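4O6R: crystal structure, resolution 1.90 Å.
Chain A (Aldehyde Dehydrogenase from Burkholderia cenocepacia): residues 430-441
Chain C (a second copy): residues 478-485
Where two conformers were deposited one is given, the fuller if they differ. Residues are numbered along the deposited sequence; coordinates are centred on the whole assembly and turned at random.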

# COMPACT_ATOMS: atom_id res chain seq x y z
N ALA A 430 0.16 -5.21 28.03
CA ALA A 430 -0.49 -5.85 26.89
C ALA A 430 0.36 -5.73 25.62
O ALA A 430 0.64 -6.74 24.95
CB ALA A 430 -1.90 -5.28 26.67
N HIS A 431 0.78 -4.51 25.31
CA HIS A 431 1.48 -4.29 24.06
C HIS A 431 2.93 -4.79 24.12
O HIS A 431 3.46 -5.27 23.12
CB HIS A 431 1.43 -2.81 23.65
CG HIS A 431 0.05 -2.33 23.38
ND1 HIS A 431 -0.68 -2.69 22.27
CD2 HIS A 431 -0.77 -1.54 24.12
CE1 HIS A 431 -1.88 -2.14 22.33
NE2 HIS A 431 -1.95 -1.45 23.45
N ARG A 432 3.54 -4.64 25.29
CA ARG A 432 4.92 -5.06 25.48
C ARG A 432 5.02 -6.58 25.35
O ARG A 432 5.88 -7.11 24.64
CB ARG A 432 5.38 -4.62 26.88
CG ARG A 432 6.82 -4.92 27.18
CD ARG A 432 7.17 -4.63 28.64
NE ARG A 432 6.93 -3.24 29.01
CZ ARG A 432 6.10 -2.80 29.97
NH1 ARG A 432 5.33 -3.62 30.70
NH2 ARG A 432 5.99 -1.49 30.16
N MET A 433 4.15 -7.29 26.07
CA MET A 433 4.12 -8.75 25.98
C MET A 433 3.80 -9.20 24.54
O MET A 433 4.44 -10.13 24.03
CB MET A 433 3.10 -9.36 26.92
CG MET A 433 3.46 -9.33 28.39
SD MET A 433 4.81 -10.41 28.93
CE MET A 433 4.21 -12.02 28.47
N ALA A 434 2.82 -8.56 23.90
CA ALA A 434 2.45 -8.98 22.52
C ALA A 434 3.67 -8.90 21.58
O ALA A 434 3.85 -9.76 20.70
CB ALA A 434 1.27 -8.18 21.98
N ALA A 435 4.48 -7.86 21.74
CA ALA A 435 5.66 -7.65 20.90
C ALA A 435 6.75 -8.72 21.11
O ALA A 435 7.45 -9.06 20.17
CB ALA A 435 6.25 -6.28 21.17
N ARG A 436 6.84 -9.27 22.32
CA ARG A 436 7.95 -10.14 22.73
C ARG A 436 7.68 -11.63 22.64
O ARG A 436 8.61 -12.43 22.64
CB ARG A 436 8.36 -9.76 24.15
CG ARG A 436 9.02 -8.39 24.18
CD ARG A 436 9.42 -7.96 25.57
NE ARG A 436 9.79 -6.55 25.58
CZ ARG A 436 10.30 -5.91 26.63
NH1 ARG A 436 10.51 -6.56 27.77
NH2 ARG A 436 10.60 -4.62 26.53
N ILE A 437 6.41 -12.01 22.57
CA ILE A 437 6.05 -13.41 22.44
C ILE A 437 6.34 -13.85 21.01
O ILE A 437 5.99 -13.15 20.06
CB ILE A 437 4.56 -13.64 22.79
CG1 ILE A 437 4.32 -13.41 24.31
CG2 ILE A 437 4.12 -15.05 22.42
CD1 ILE A 437 2.87 -13.16 24.61
N ASP A 438 6.99 -15.01 20.89
CA ASP A 438 7.29 -15.64 19.61
C ASP A 438 6.05 -16.27 19.01
O ASP A 438 5.72 -17.40 19.36
CB ASP A 438 8.25 -16.81 19.80
CG ASP A 438 9.60 -16.40 20.31
OD1 ASP A 438 9.98 -15.21 20.19
OD2 ASP A 438 10.30 -17.32 20.81
N ALA A 439 5.37 -15.56 18.14
CA ALA A 439 4.17 -16.08 17.54
C ALA A 439 3.78 -15.19 16.38
O ALA A 439 4.13 -13.99 16.37
CB ALA A 439 3.03 -16.13 18.56
N GLY A 440 3.05 -15.75 15.43
CA GLY A 440 2.51 -14.95 14.32
C GLY A 440 1.28 -14.15 14.71
O GLY A 440 0.91 -13.21 14.01
N MET A 441 0.64 -14.54 15.81
CA MET A 441 -0.61 -13.96 16.26
C MET A 441 -0.65 -13.91 17.79
O MET A 441 -0.24 -14.86 18.45
CB MET A 441 -1.77 -14.82 15.74
CG MET A 441 -1.78 -14.96 14.23
SD MET A 441 -2.91 -16.25 13.69
CE MET A 441 -1.93 -17.70 14.06
N GLU C 478 8.30 -10.49 8.75
CA GLU C 478 7.21 -11.43 8.98
C GLU C 478 6.07 -10.67 9.60
O GLU C 478 6.28 -9.71 10.35
CB GLU C 478 7.67 -12.56 9.92
CG GLU C 478 8.15 -12.06 11.28
CD GLU C 478 8.89 -13.09 12.15
OE1 GLU C 478 9.52 -14.05 11.60
OE2 GLU C 478 8.87 -12.91 13.40
N ALA C 479 4.86 -11.11 9.31
CA ALA C 479 3.68 -10.49 9.88
C ALA C 479 3.48 -10.90 11.33
O ALA C 479 3.48 -12.09 11.64
CB ALA C 479 2.46 -10.87 9.06
N ARG C 480 3.32 -9.91 12.21
CA ARG C 480 3.00 -10.14 13.63
C ARG C 480 1.67 -9.47 13.90
O ARG C 480 1.59 -8.25 13.96
CB ARG C 480 4.06 -9.55 14.56
CG ARG C 480 5.46 -10.13 14.45
CD ARG C 480 5.43 -11.57 14.83
NE ARG C 480 6.69 -12.16 15.30
CZ ARG C 480 7.07 -12.27 16.57
NH1 ARG C 480 6.38 -11.73 17.56
NH2 ARG C 480 8.18 -12.93 16.84
N SER C 481 0.63 -10.26 14.02
CA SER C 481 -0.74 -9.77 14.17
C SER C 481 -1.11 -9.73 15.66
O SER C 481 -0.92 -10.71 16.37
CB SER C 481 -1.68 -10.71 13.42
OG SER C 481 -3.02 -10.36 13.63
N VAL C 482 -1.57 -8.58 16.13
CA VAL C 482 -1.96 -8.41 17.53
C VAL C 482 -3.39 -7.98 17.57
O VAL C 482 -3.81 -7.06 16.84
CB VAL C 482 -1.05 -7.35 18.21
CG1 VAL C 482 -1.44 -7.15 19.65
CG2 VAL C 482 0.41 -7.77 18.13
N TRP C 483 -4.18 -8.65 18.42
CA TRP C 483 -5.60 -8.33 18.58
C TRP C 483 -5.83 -7.83 19.98
O TRP C 483 -5.36 -8.44 20.93
CB TRP C 483 -6.48 -9.55 18.38
CG TRP C 483 -6.52 -10.14 17.04
CD1 TRP C 483 -5.54 -10.85 16.41
CD2 TRP C 483 -7.66 -10.19 16.18
NE1 TRP C 483 -5.99 -11.29 15.19
CE2 TRP C 483 -7.30 -10.92 15.04
CE3 TRP C 483 -8.95 -9.69 16.28
CZ2 TRP C 483 -8.18 -11.13 13.98
CZ3 TRP C 483 -9.83 -9.91 15.24
CH2 TRP C 483 -9.44 -10.61 14.10
N VAL C 484 -6.54 -6.71 20.10
CA VAL C 484 -6.99 -6.23 21.41
C VAL C 484 -8.49 -6.29 21.42
O VAL C 484 -9.15 -5.63 20.62
CB VAL C 484 -6.58 -4.78 21.71
CG1 VAL C 484 -6.93 -4.44 23.15
CG2 VAL C 484 -5.10 -4.57 21.47
N ASN C 485 -9.04 -7.04 22.35
CA ASN C 485 -10.48 -6.99 22.56
C ASN C 485 -10.82 -5.80 23.47
O ASN C 485 -10.73 -5.91 24.71
CB ASN C 485 -10.96 -8.32 23.15
CG ASN C 485 -12.45 -8.36 23.36
OD1 ASN C 485 -13.15 -7.40 23.03
ND2 ASN C 485 -12.94 -9.47 23.93
O HOH W 1 4.18 -9.73 17.88
O HOH W 2 2.21 -11.45 17.11

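The contact joins the end of a helix and the loop after it in chain A to a strand of chain C. Two copies of the same aldehyde dehydrogenase meet here.

Met A441 pairs with Ser C481 in a parallel beta bridge. Ser C481 N donates to Gly A440 O at 3.0 Å, and the angle of 175° makes this a nearly straight hydrogen bond. Beside it, Met A441 CA lies 3.3 Å from Ser C481 O in a CA-H...O contact. The hydroxyl Ser C481 OG takes no part; it is satisfied elsewhere in the structure.

Arg C480 has the largest area covered by the other stretch. Its side chain reaches the end of the helix and the first residue beyond it. Ala A434 O there has no backbone hydrogen bond within the stretch. Arg C480 NH1 donates to Ile A437 O at 2.9 Å, but the angle of 130° makes the bond weak. NH1 also donates to water 1, with Arg C480 NH1 to the water O at 3.0 Å. That water in turn donates to Ala A434 O at 2.8 Å, so it bridges the two chains.

Arg C480 NE is satisfied within its own strand. It donates to Glu C478 OE2 at 3.0 Å, as part of a salt bridge. Ala A439 O sits over one face of the guanidinium, 3.3 Å from Arg C480 NE. The angle is poor, so this is no hydrogen bond. Asp A438 OD1 is 4.4 Å from Arg C480 NH2. The charges are opposite, but the distance is beyond a salt bridge.

Further along, the contact is apolar. Ala A434 CB packs against Val C482 CG1 at 3.7 Å. His A431 CE1 approaches Val C484 CG2 at 4.1 Å. Both ring nitrogens of His A431 are hydrogen-bonded elsewhere in the structure; toward Val C484 the ring presents a carbon.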